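PDB 3LAO: enoyl-CoA hydratase/isomerase from Pseudomonas aeruginosa, which probably hydrates the double bond of an enoyl-CoA, possibly that of a cholesterol-derived steroid side chain, as a homotrimeric member of the crotonase family. Local coordinates for residues R104-T118 / N126-A139. Sequence-based numbering, arbitrary orientation.
Sequences RSKPLVVAVQGTCWT and NADIAVAARGTRFA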
ATOM      1  N   ARG B 104      -8.089 -19.178   3.023  1.00 40.29           N
ATOM      2  CA  ARG B 104      -9.427 -18.989   3.563  1.00 39.13           C
ATOM      3  C   ARG B 104     -10.264 -18.184   2.578  1.00 41.77           C
ATOM      4  O   ARG B 104      -9.759 -17.555   1.644  1.00 42.80           O
ATOM      5  CB  ARG B 104      -9.403 -18.281   4.921  1.00 40.32           C
ATOM      6  CG  ARG B 104      -8.928 -16.831   4.880  1.00 41.26           C
ATOM      7  CD  ARG B 104      -8.816 -16.228   6.312  1.00 34.11           C
ATOM      8  NE  ARG B 104      -8.122 -14.949   6.231  1.00 39.98           N
ATOM      9  CZ  ARG B 104      -8.738 -13.769   6.113  1.00 45.23           C
ATOM     10  NH1 ARG B 104     -10.069 -13.721   6.100  1.00 41.65           N
ATOM     11  NH2 ARG B 104      -8.033 -12.632   6.029  1.00 37.49           N
ATOM     12  N   SER B 105     -11.564 -18.196   2.783  1.00 37.67           N
ATOM     13  CA  SER B 105     -12.420 -17.433   1.912  1.00 35.44           C
ATOM     14  C   SER B 105     -13.525 -16.759   2.710  1.00 34.45           C
ATOM     15  O   SER B 105     -14.428 -16.205   2.135  1.00 44.93           O
ATOM     16  CB  SER B 105     -13.003 -18.376   0.861  1.00 40.74           C
ATOM     17  OG  SER B 105     -13.748 -19.385   1.491  1.00 39.41           O
ATOM     18  N   LYS B 106     -13.463 -16.865   4.034  1.00 32.48           N
ATOM     19  CA  LYS B 106     -14.379 -16.202   4.948  1.00 34.19           C
ATOM     20  C   LYS B 106     -13.572 -15.354   5.934  1.00 31.90           C
ATOM     21  O   LYS B 106     -12.361 -15.474   5.999  1.00 24.15           O
ATOM     22  CB  LYS B 106     -15.212 -17.225   5.698  1.00 39.91           C
ATOM     23  CG  LYS B 106     -16.109 -18.019   4.804  1.00 42.56           C
ATOM     24  CD  LYS B 106     -17.203 -18.698   5.636  1.00 42.35           C
ATOM     25  CE  LYS B 106     -16.868 -20.128   5.994  1.00 33.42           C
ATOM     26  NZ  LYS B 106     -17.901 -20.601   6.971  1.00 34.88           N
ATOM     27  N   PRO B 107     -14.246 -14.458   6.663  1.00 33.57           N
ATOM     28  CA  PRO B 107     -13.533 -13.425   7.427  1.00 30.93           C
ATOM     29  C   PRO B 107     -12.879 -13.924   8.680  1.00 26.17           C
ATOM     30  O   PRO B 107     -13.381 -14.819   9.297  1.00 29.47           O
ATOM     31  CB  PRO B 107     -14.650 -12.424   7.802  1.00 28.19           C
ATOM     32  CG  PRO B 107     -15.667 -12.623   6.744  1.00 32.05           C
ATOM     33  CD  PRO B 107     -15.658 -14.098   6.444  1.00 30.74           C
ATOM     34  N   LEU B 108     -11.772 -13.318   9.072  1.00 29.46           N
ATOM     35  CA  LEU B 108     -11.146 -13.678  10.331  1.00 26.09           C
ATOM     36  C   LEU B 108     -10.824 -12.423  11.117  1.00 27.62           C
ATOM     37  O   LEU B 108     -10.300 -11.458  10.582  1.00 31.20           O
ATOM     38  CB  LEU B 108      -9.879 -14.479  10.062  1.00 31.91           C
ATOM     39  CG  LEU B 108      -8.970 -14.772  11.253  1.00 33.28           C
ATOM     40  CD1 LEU B 108      -9.631 -15.750  12.129  1.00 37.71           C
ATOM     41  CD2 LEU B 108      -7.751 -15.381  10.662  1.00 40.65           C
ATOM     42  N   VAL B 109     -11.174 -12.433  12.387  1.00 31.22           N
ATOM     43  CA  VAL B 109     -10.907 -11.329  13.268  1.00 34.61           C
ATOM     44  C   VAL B 109      -9.977 -11.905  14.323  1.00 37.99           C
ATOM     45  O   VAL B 109     -10.149 -13.050  14.741  1.00 35.10           O
ATOM     46  CB  VAL B 109     -12.191 -10.855  13.961  1.00 33.05           C
ATOM     47  CG1 VAL B 109     -11.850  -9.967  15.176  1.00 25.30           C
ATOM     48  CG2 VAL B 109     -13.088 -10.138  12.983  1.00 35.41           C
ATOM     49  N   VAL B 110      -8.987 -11.133  14.747  1.00 31.20           N
ATOM     50  CA  VAL B 110      -8.077 -11.646  15.727  1.00 25.72           C
ATOM     51  C   VAL B 110      -7.897 -10.697  16.909  1.00 31.75           C
ATOM     52  O   VAL B 110      -7.769  -9.465  16.735  1.00 34.60           O
ATOM     53  CB  VAL B 110      -6.708 -12.002  15.095  1.00 33.34           C
ATOM     54  CG1 VAL B 110      -5.954 -10.701  14.605  1.00 27.10           C
ATOM     55  CG2 VAL B 110      -5.896 -12.751  16.119  1.00 27.84           C
ATOM     56  N   ALA B 111      -7.880 -11.278  18.106  1.00 31.04           N
ATOM     57  CA  ALA B 111      -7.587 -10.546  19.354  1.00 29.99           C
ATOM     58  C   ALA B 111      -6.239 -10.971  19.952  1.00 27.38           C
ATOM     59  O   ALA B 111      -6.017 -12.157  20.169  1.00 27.55           O
ATOM     60  CB  ALA B 111      -8.716 -10.791  20.375  1.00 25.64           C
ATOM     61  N   VAL B 112      -5.364 -10.009  20.248  1.00 24.40           N
ATOM     62  CA  VAL B 112      -4.036 -10.304  20.805  1.00 28.35           C
ATOM     63  C   VAL B 112      -3.691  -9.505  22.068  1.00 33.65           C
ATOM     64  O   VAL B 112      -3.994  -8.317  22.181  1.00 29.21           O
ATOM     65  CB  VAL B 112      -2.911  -9.962  19.833  1.00 28.39           C
ATOM     66  CG1 VAL B 112      -3.087 -10.669  18.497  1.00 27.73           C
ATOM     67  CG2 VAL B 112      -2.902  -8.529  19.650  1.00 32.36           C
ATOM     68  N   GLN B 113      -2.960 -10.155  22.961  1.00 33.34           N
ATOM     69  CA  GLN B 113      -2.556  -9.560  24.231  1.00 38.44           C
ATOM     70  C   GLN B 113      -1.183 -10.038  24.669  1.00 37.36           C
ATOM     71  O   GLN B 113      -0.757 -11.170  24.356  1.00 30.00           O
ATOM     72  CB  GLN B 113      -3.543  -9.946  25.333  1.00 37.57           C
ATOM     73  CG  GLN B 113      -3.306 -11.348  25.924  1.00 34.09           C
ATOM     74  CD  GLN B 113      -3.919 -12.475  25.100  1.00 42.76           C
ATOM     75  OE1 GLN B 113      -3.832 -12.488  23.858  1.00 41.93           O
ATOM     76  NE2 GLN B 113      -4.517 -13.460  25.795  1.00 42.10           N
ATOM     77  N   GLY B 114      -0.519  -9.186  25.442  1.00 35.75           N
ATOM     78  CA  GLY B 114       0.747  -9.524  26.061  1.00 34.40           C
ATOM     79  C   GLY B 114       1.941  -9.611  25.123  1.00 45.42           C
ATOM     80  O   GLY B 114       2.564  -8.605  24.811  1.00 60.01           O
ATOM     81  N   THR B 115       2.250 -10.833  24.710  1.00 40.56           N
ATOM     82  CA  THR B 115       3.437 -11.149  23.952  1.00 40.15           C
ATOM     83  C   THR B 115       3.048 -11.670  22.578  1.00 42.28           C
ATOM     84  O   THR B 115       2.155 -12.487  22.457  1.00 38.59           O
ATOM     85  CB  THR B 115       4.265 -12.219  24.679  1.00 42.20           C
ATOM     86  OG1 THR B 115       5.269 -11.591  25.470  1.00 48.23           O
ATOM     87  CG2 THR B 115       4.936 -13.135  23.703  1.00 46.22           C
ATOM     88  N   CYS B 116       3.732 -11.183  21.547  1.00 32.54           N
ATOM     89  CA  CYS B 116       3.381 -11.514  20.171  1.00 31.59           C
ATOM     90  C   CYS B 116       4.627 -11.649  19.302  1.00 36.50           C
ATOM     91  O   CYS B 116       4.898 -10.801  18.453  1.00 43.90           O
ATOM     92  CB  CYS B 116       2.445 -10.453  19.588  1.00 38.12           C
ATOM     93  SG  CYS B 116       1.534 -10.987  18.120  1.00 40.01           S
ATOM     94  N   TRP B 117       5.381 -12.722  19.522  1.00 37.17           N
ATOM     95  CA  TRP B 117       6.691 -12.876  18.901  1.00 32.68           C
ATOM     96  C   TRP B 117       6.568 -13.425  17.483  1.00 44.80           C
ATOM     97  O   TRP B 117       5.698 -14.249  17.200  1.00 50.85           O
ATOM     98  CB  TRP B 117       7.578 -13.794  19.744  1.00 50.54           C
ATOM     99  CG  TRP B 117       7.992 -13.192  21.052  1.00 54.41           C
ATOM    100  CD1 TRP B 117       8.403 -13.860  22.168  1.00 50.96           C
ATOM    101  CD2 TRP B 117       8.036 -11.797  21.380  1.00 51.67           C
ATOM    102  NE1 TRP B 117       8.700 -12.968  23.171  1.00 53.87           N
ATOM    103  CE2 TRP B 117       8.483 -11.697  22.713  1.00 55.24           C
ATOM    104  CE3 TRP B 117       7.741 -10.626  20.676  1.00 58.74           C
ATOM    105  CZ2 TRP B 117       8.641 -10.471  23.355  1.00 60.05           C
ATOM    106  CZ3 TRP B 117       7.898  -9.410  21.317  1.00 64.35           C
ATOM    107  CH2 TRP B 117       8.345  -9.341  22.642  1.00 60.65           C
ATOM    108  N   THR B 118       7.445 -12.963  16.597  1.00 54.44           N
ATOM    109  CA  THR B 118       7.720 -13.670  15.352  1.00 63.59           C
ATOM    110  C   THR B 118       6.429 -14.119  14.675  1.00 58.21           C
ATOM    111  O   THR B 118       5.826 -13.368  13.908  1.00 54.34           O
ATOM    112  CB  THR B 118       8.618 -14.899  15.587  1.00 83.52           C
ATOM    113  OG1 THR B 118       9.141 -14.863  16.921  1.00 86.97           O
ATOM    114  CG2 THR B 118       9.771 -14.913  14.596  1.00 90.31           C
ATOM    115  N   ASN B 126      -2.638 -11.747   8.801  1.00 28.76           N
ATOM    116  CA  ASN B 126      -3.387 -12.550   7.890  1.00 28.39           C
ATOM    117  C   ASN B 126      -4.883 -12.417   8.173  1.00 31.30           C
ATOM    118  O   ASN B 126      -5.718 -13.012   7.515  1.00 45.97           O
ATOM    119  CB  ASN B 126      -2.959 -13.999   8.038  1.00 36.50           C
ATOM    120  CG  ASN B 126      -3.510 -14.874   6.936  1.00 48.40           C
ATOM    121  OD1 ASN B 126      -3.184 -14.676   5.759  1.00 56.26           O
ATOM    122  ND2 ASN B 126      -4.369 -15.832   7.299  1.00 42.26           N
ATOM    123  N   ALA B 127      -5.225 -11.635   9.168  1.00 27.51           N
ATOM    124  CA  ALA B 127      -6.618 -11.459   9.539  1.00 30.21           C
ATOM    125  C   ALA B 127      -7.208 -10.173   8.917  1.00 33.45           C
ATOM    126  O   ALA B 127      -6.494  -9.355   8.357  1.00 30.51           O
ATOM    127  CB  ALA B 127      -6.726 -11.407  11.035  1.00 20.93           C
ATOM    128  N   ASP B 128      -8.516  -9.999   9.029  1.00 33.24           N
ATOM    129  CA  ASP B 128      -9.173  -8.813   8.488  1.00 29.63           C
ATOM    130  C   ASP B 128      -9.387  -7.698   9.488  1.00 27.27           C
ATOM    131  O   ASP B 128      -9.516  -6.554   9.122  1.00 34.15           O
ATOM    132  CB  ASP B 128     -10.488  -9.259   7.929  1.00 28.93           C
ATOM    133  CG  ASP B 128     -10.301 -10.372   6.950  1.00 31.43           C
ATOM    134  OD1 ASP B 128      -9.371 -10.245   6.130  1.00 31.36           O
ATOM    135  OD2 ASP B 128     -11.029 -11.384   7.036  1.00 33.10           O
ATOM    136  N   ILE B 129      -9.458  -8.055  10.756  1.00 27.72           N
ATOM    137  CA  ILE B 129      -9.565  -7.119  11.859  1.00 29.88           C
ATOM    138  C   ILE B 129      -8.683  -7.665  12.961  1.00 35.79           C
ATOM    139  O   ILE B 129      -8.725  -8.885  13.289  1.00 34.31           O
ATOM    140  CB  ILE B 129     -10.954  -7.080  12.447  1.00 29.67           C
ATOM    141  CG1 ILE B 129     -12.009  -6.803  11.357  1.00 35.19           C
ATOM    142  CG2 ILE B 129     -10.982  -6.099  13.629  1.00 24.81           C
ATOM    143  CD1 ILE B 129     -11.937  -5.470  10.704  1.00 29.53           C
ATOM    144  N   ALA B 130      -7.870  -6.765  13.504  1.00 29.85           N
ATOM    145  CA  ALA B 130      -6.930  -7.094  14.552  1.00 27.15           C
ATOM    146  C   ALA B 130      -7.073  -6.124  15.702  1.00 26.55           C
ATOM    147  O   ALA B 130      -6.912  -4.917  15.535  1.00 35.96           O
ATOM    148  CB  ALA B 130      -5.451  -7.099  13.996  1.00 21.39           C
ATOM    149  N   VAL B 131      -7.389  -6.657  16.866  1.00 22.87           N
ATOM    150  CA  VAL B 131      -7.472  -5.868  18.073  1.00 25.73           C
ATOM    151  C   VAL B 131      -6.445  -6.310  19.124  1.00 29.73           C
ATOM    152  O   VAL B 131      -6.352  -7.484  19.447  1.00 28.61           O
ATOM    153  CB  VAL B 131      -8.870  -6.004  18.669  1.00 28.88           C
ATOM    154  CG1 VAL B 131      -8.947  -5.329  20.025  1.00 25.09           C
ATOM    155  CG2 VAL B 131      -9.884  -5.410  17.698  1.00 29.68           C
ATOM    156  N   ALA B 132      -5.712  -5.352  19.675  1.00 29.05           N
ATOM    157  CA  ALA B 132      -4.684  -5.626  20.664  1.00 34.51           C
ATOM    158  C   ALA B 132      -4.898  -4.844  21.966  1.00 39.26           C
ATOM    159  O   ALA B 132      -5.357  -3.698  21.963  1.00 44.02           O
ATOM    160  CB  ALA B 132      -3.295  -5.309  20.096  1.00 33.72           C
ATOM    161  N   ALA B 133      -4.547  -5.489  23.068  1.00 42.26           N
ATOM    162  CA  ALA B 133      -4.505  -4.874  24.389  1.00 41.13           C
ATOM    163  C   ALA B 133      -3.377  -3.860  24.408  1.00 37.22           C
ATOM    164  O   ALA B 133      -2.295  -4.129  23.883  1.00 33.96           O
ATOM    165  CB  ALA B 133      -4.252  -5.956  25.454  1.00 31.51           C
ATOM    166  N   ARG B 134      -3.639  -2.686  24.964  1.00 35.61           N
ATOM    167  CA  ARG B 134      -2.584  -1.721  25.235  1.00 44.94           C
ATOM    168  C   ARG B 134      -1.442  -2.419  25.962  1.00 46.03           C
ATOM    169  O   ARG B 134      -1.678  -3.208  26.887  1.00 43.38           O
ATOM    170  CB  ARG B 134      -3.134  -0.607  26.106  1.00 52.50           C
ATOM    171  CG  ARG B 134      -2.144   0.450  26.502  1.00 59.56           C
ATOM    172  CD  ARG B 134      -2.873   1.782  26.654  1.00 67.27           C
ATOM    173  NE  ARG B 134      -3.170   2.369  25.347  1.00 75.94           N
ATOM    174  CZ  ARG B 134      -4.396   2.602  24.872  1.00 78.11           C
ATOM    175  NH1 ARG B 134      -5.476   2.301  25.600  1.00 78.38           N
ATOM    176  NH2 ARG B 134      -4.539   3.147  23.666  1.00 72.04           N
ATOM    177  N   GLY B 135      -0.209  -2.171  25.531  1.00 44.19           N
ATOM    178  CA  GLY B 135       0.914  -2.816  26.188  1.00 45.04           C
ATOM    179  C   GLY B 135       1.293  -4.179  25.634  1.00 51.89           C
ATOM    180  O   GLY B 135       2.212  -4.823  26.135  1.00 65.04           O
ATOM    181  N   THR B 136       0.600  -4.641  24.604  1.00 41.33           N
ATOM    182  CA  THR B 136       1.010  -5.860  23.947  1.00 37.48           C
ATOM    183  C   THR B 136       2.353  -5.574  23.278  1.00 40.22           C
ATOM    184  O   THR B 136       2.586  -4.472  22.799  1.00 47.85           O
ATOM    185  CB  THR B 136      -0.026  -6.271  22.898  1.00 34.61           C
ATOM    186  OG1 THR B 136      -1.273  -6.553  23.552  1.00 27.87           O
ATOM    187  CG2 THR B 136       0.466  -7.470  22.090  1.00 27.01           C
ATOM    188  N   ARG B 137       3.228  -6.566  23.231  1.00 31.28           N
ATOM    189  CA  ARG B 137       4.573  -6.369  22.732  1.00 35.71           C
ATOM    190  C   ARG B 137       4.797  -7.222  21.515  1.00 33.83           C
ATOM    191  O   ARG B 137       4.461  -8.367  21.504  1.00 27.18           O
ATOM    192  CB  ARG B 137       5.606  -6.814  23.761  1.00 35.70           C
ATOM    193  CG  ARG B 137       5.636  -6.033  25.064  1.00 39.61           C
ATOM    194  CD  ARG B 137       6.328  -6.924  26.133  1.00 59.49           C
ATOM    195  NE  ARG B 137       7.804  -6.849  26.138  1.00 60.55           N
ATOM    196  CZ  ARG B 137       8.631  -7.827  26.541  1.00 59.34           C
ATOM    197  NH1 ARG B 137       8.155  -9.004  26.956  1.00 54.74           N
ATOM    198  NH2 ARG B 137       9.948  -7.631  26.521  1.00 56.79           N
ATOM    199  N   PHE B 138       5.470  -6.673  20.526  1.00 35.57           N
ATOM    200  CA  PHE B 138       5.664  -7.349  19.276  1.00 31.36           C
ATOM    201  C   PHE B 138       7.123  -7.296  18.977  1.00 32.96           C
ATOM    202  O   PHE B 138       7.788  -6.261  19.206  1.00 36.83           O
ATOM    203  CB  PHE B 138       4.938  -6.561  18.162  1.00 28.37           C
ATOM    204  CG  PHE B 138       3.439  -6.500  18.324  1.00 32.32           C
ATOM    205  CD1 PHE B 138       2.833  -5.425  18.962  1.00 33.43           C
ATOM    206  CD2 PHE B 138       2.626  -7.529  17.829  1.00 32.85           C
ATOM    207  CE1 PHE B 138       1.413  -5.381  19.110  1.00 28.50           C
ATOM    208  CE2 PHE B 138       1.188  -7.503  17.963  1.00 26.79           C
ATOM    209  CZ  PHE B 138       0.587  -6.425  18.584  1.00 21.40           C
ATOM    210  N   ALA B 139       7.635  -8.363  18.392  1.00 25.32           N
ATOM    211  CA  ALA B 139       8.938  -8.209  17.783  1.00 23.32           C
ATOM    212  C   ALA B 139       9.213  -9.299  16.783  1.00 28.92           C
ATOM    213  O   ALA B 139       8.722 -10.408  16.915  1.00 37.39           O
ATOM    214  CB  ALA B 139      10.068  -8.133  18.895  1.00 28.84           C
TER
HETATM  215  O   HOH W   1      -5.394 -15.633   4.318  1.00 41.82           O
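V109 to V112 pair in parallel with I129 to A132, the strand axes 4.7 Å apart and 12° from parallel, and after a shift of two residues T115 to W117 pair the same way with R137 to A139. Backbone bonds such as V131 N to V110 O (2.8 Å) hold the first pairing, and V109 and I129 lie side by side on one face. On the other, with V112 CG1 beside the backbone N (chi1 -56°), CG2 rests on A132 CB, while V110 CG1 meets the methyls of A127 and A130.

Helix 119-125 connects the parallel neighbours 108-112 and 129-133 of the main sheet as a beta-alpha-beta crossover, with strand 115-117 on the way, and packs on V110, A130 and F138. In this crotonase fold, 115-117 and 137-139 belong to a smaller second sheet. The type II turn A133-T136 takes up the shift, and R137 N bonds G114 O at 2.7 Å.

At the start of the strands, R104 grips the D128 carboxylate end-on: NH1 reaches OD2 on its syn side, whereas NH2 approaches OD1 from above the carboxylate plane (2.7 Å). L108 N also reaches OD2 (2.9 Å), from the same face as NH1. NH2 bonds N126 O, and NH1 bonds K106 O, fixing the guanidinium's rotation. W163 of a neighbouring subunit donates to D128 OD1 at the trimer interface.

At the far end, the W117 indole meets A139 N and F138 C edge-on through CZ3, which also touches A139 CB, and its CZ2 lies over one face of the R137 guanidinium, the planes 71° apart. R137 also forms a salt bridge with E175. On the opposite face of this small sheet, C116 CB touches F138 CD2 at 3.4 Å, and C116 SG lies obliquely 4.6 Å from the F138 ring centroid.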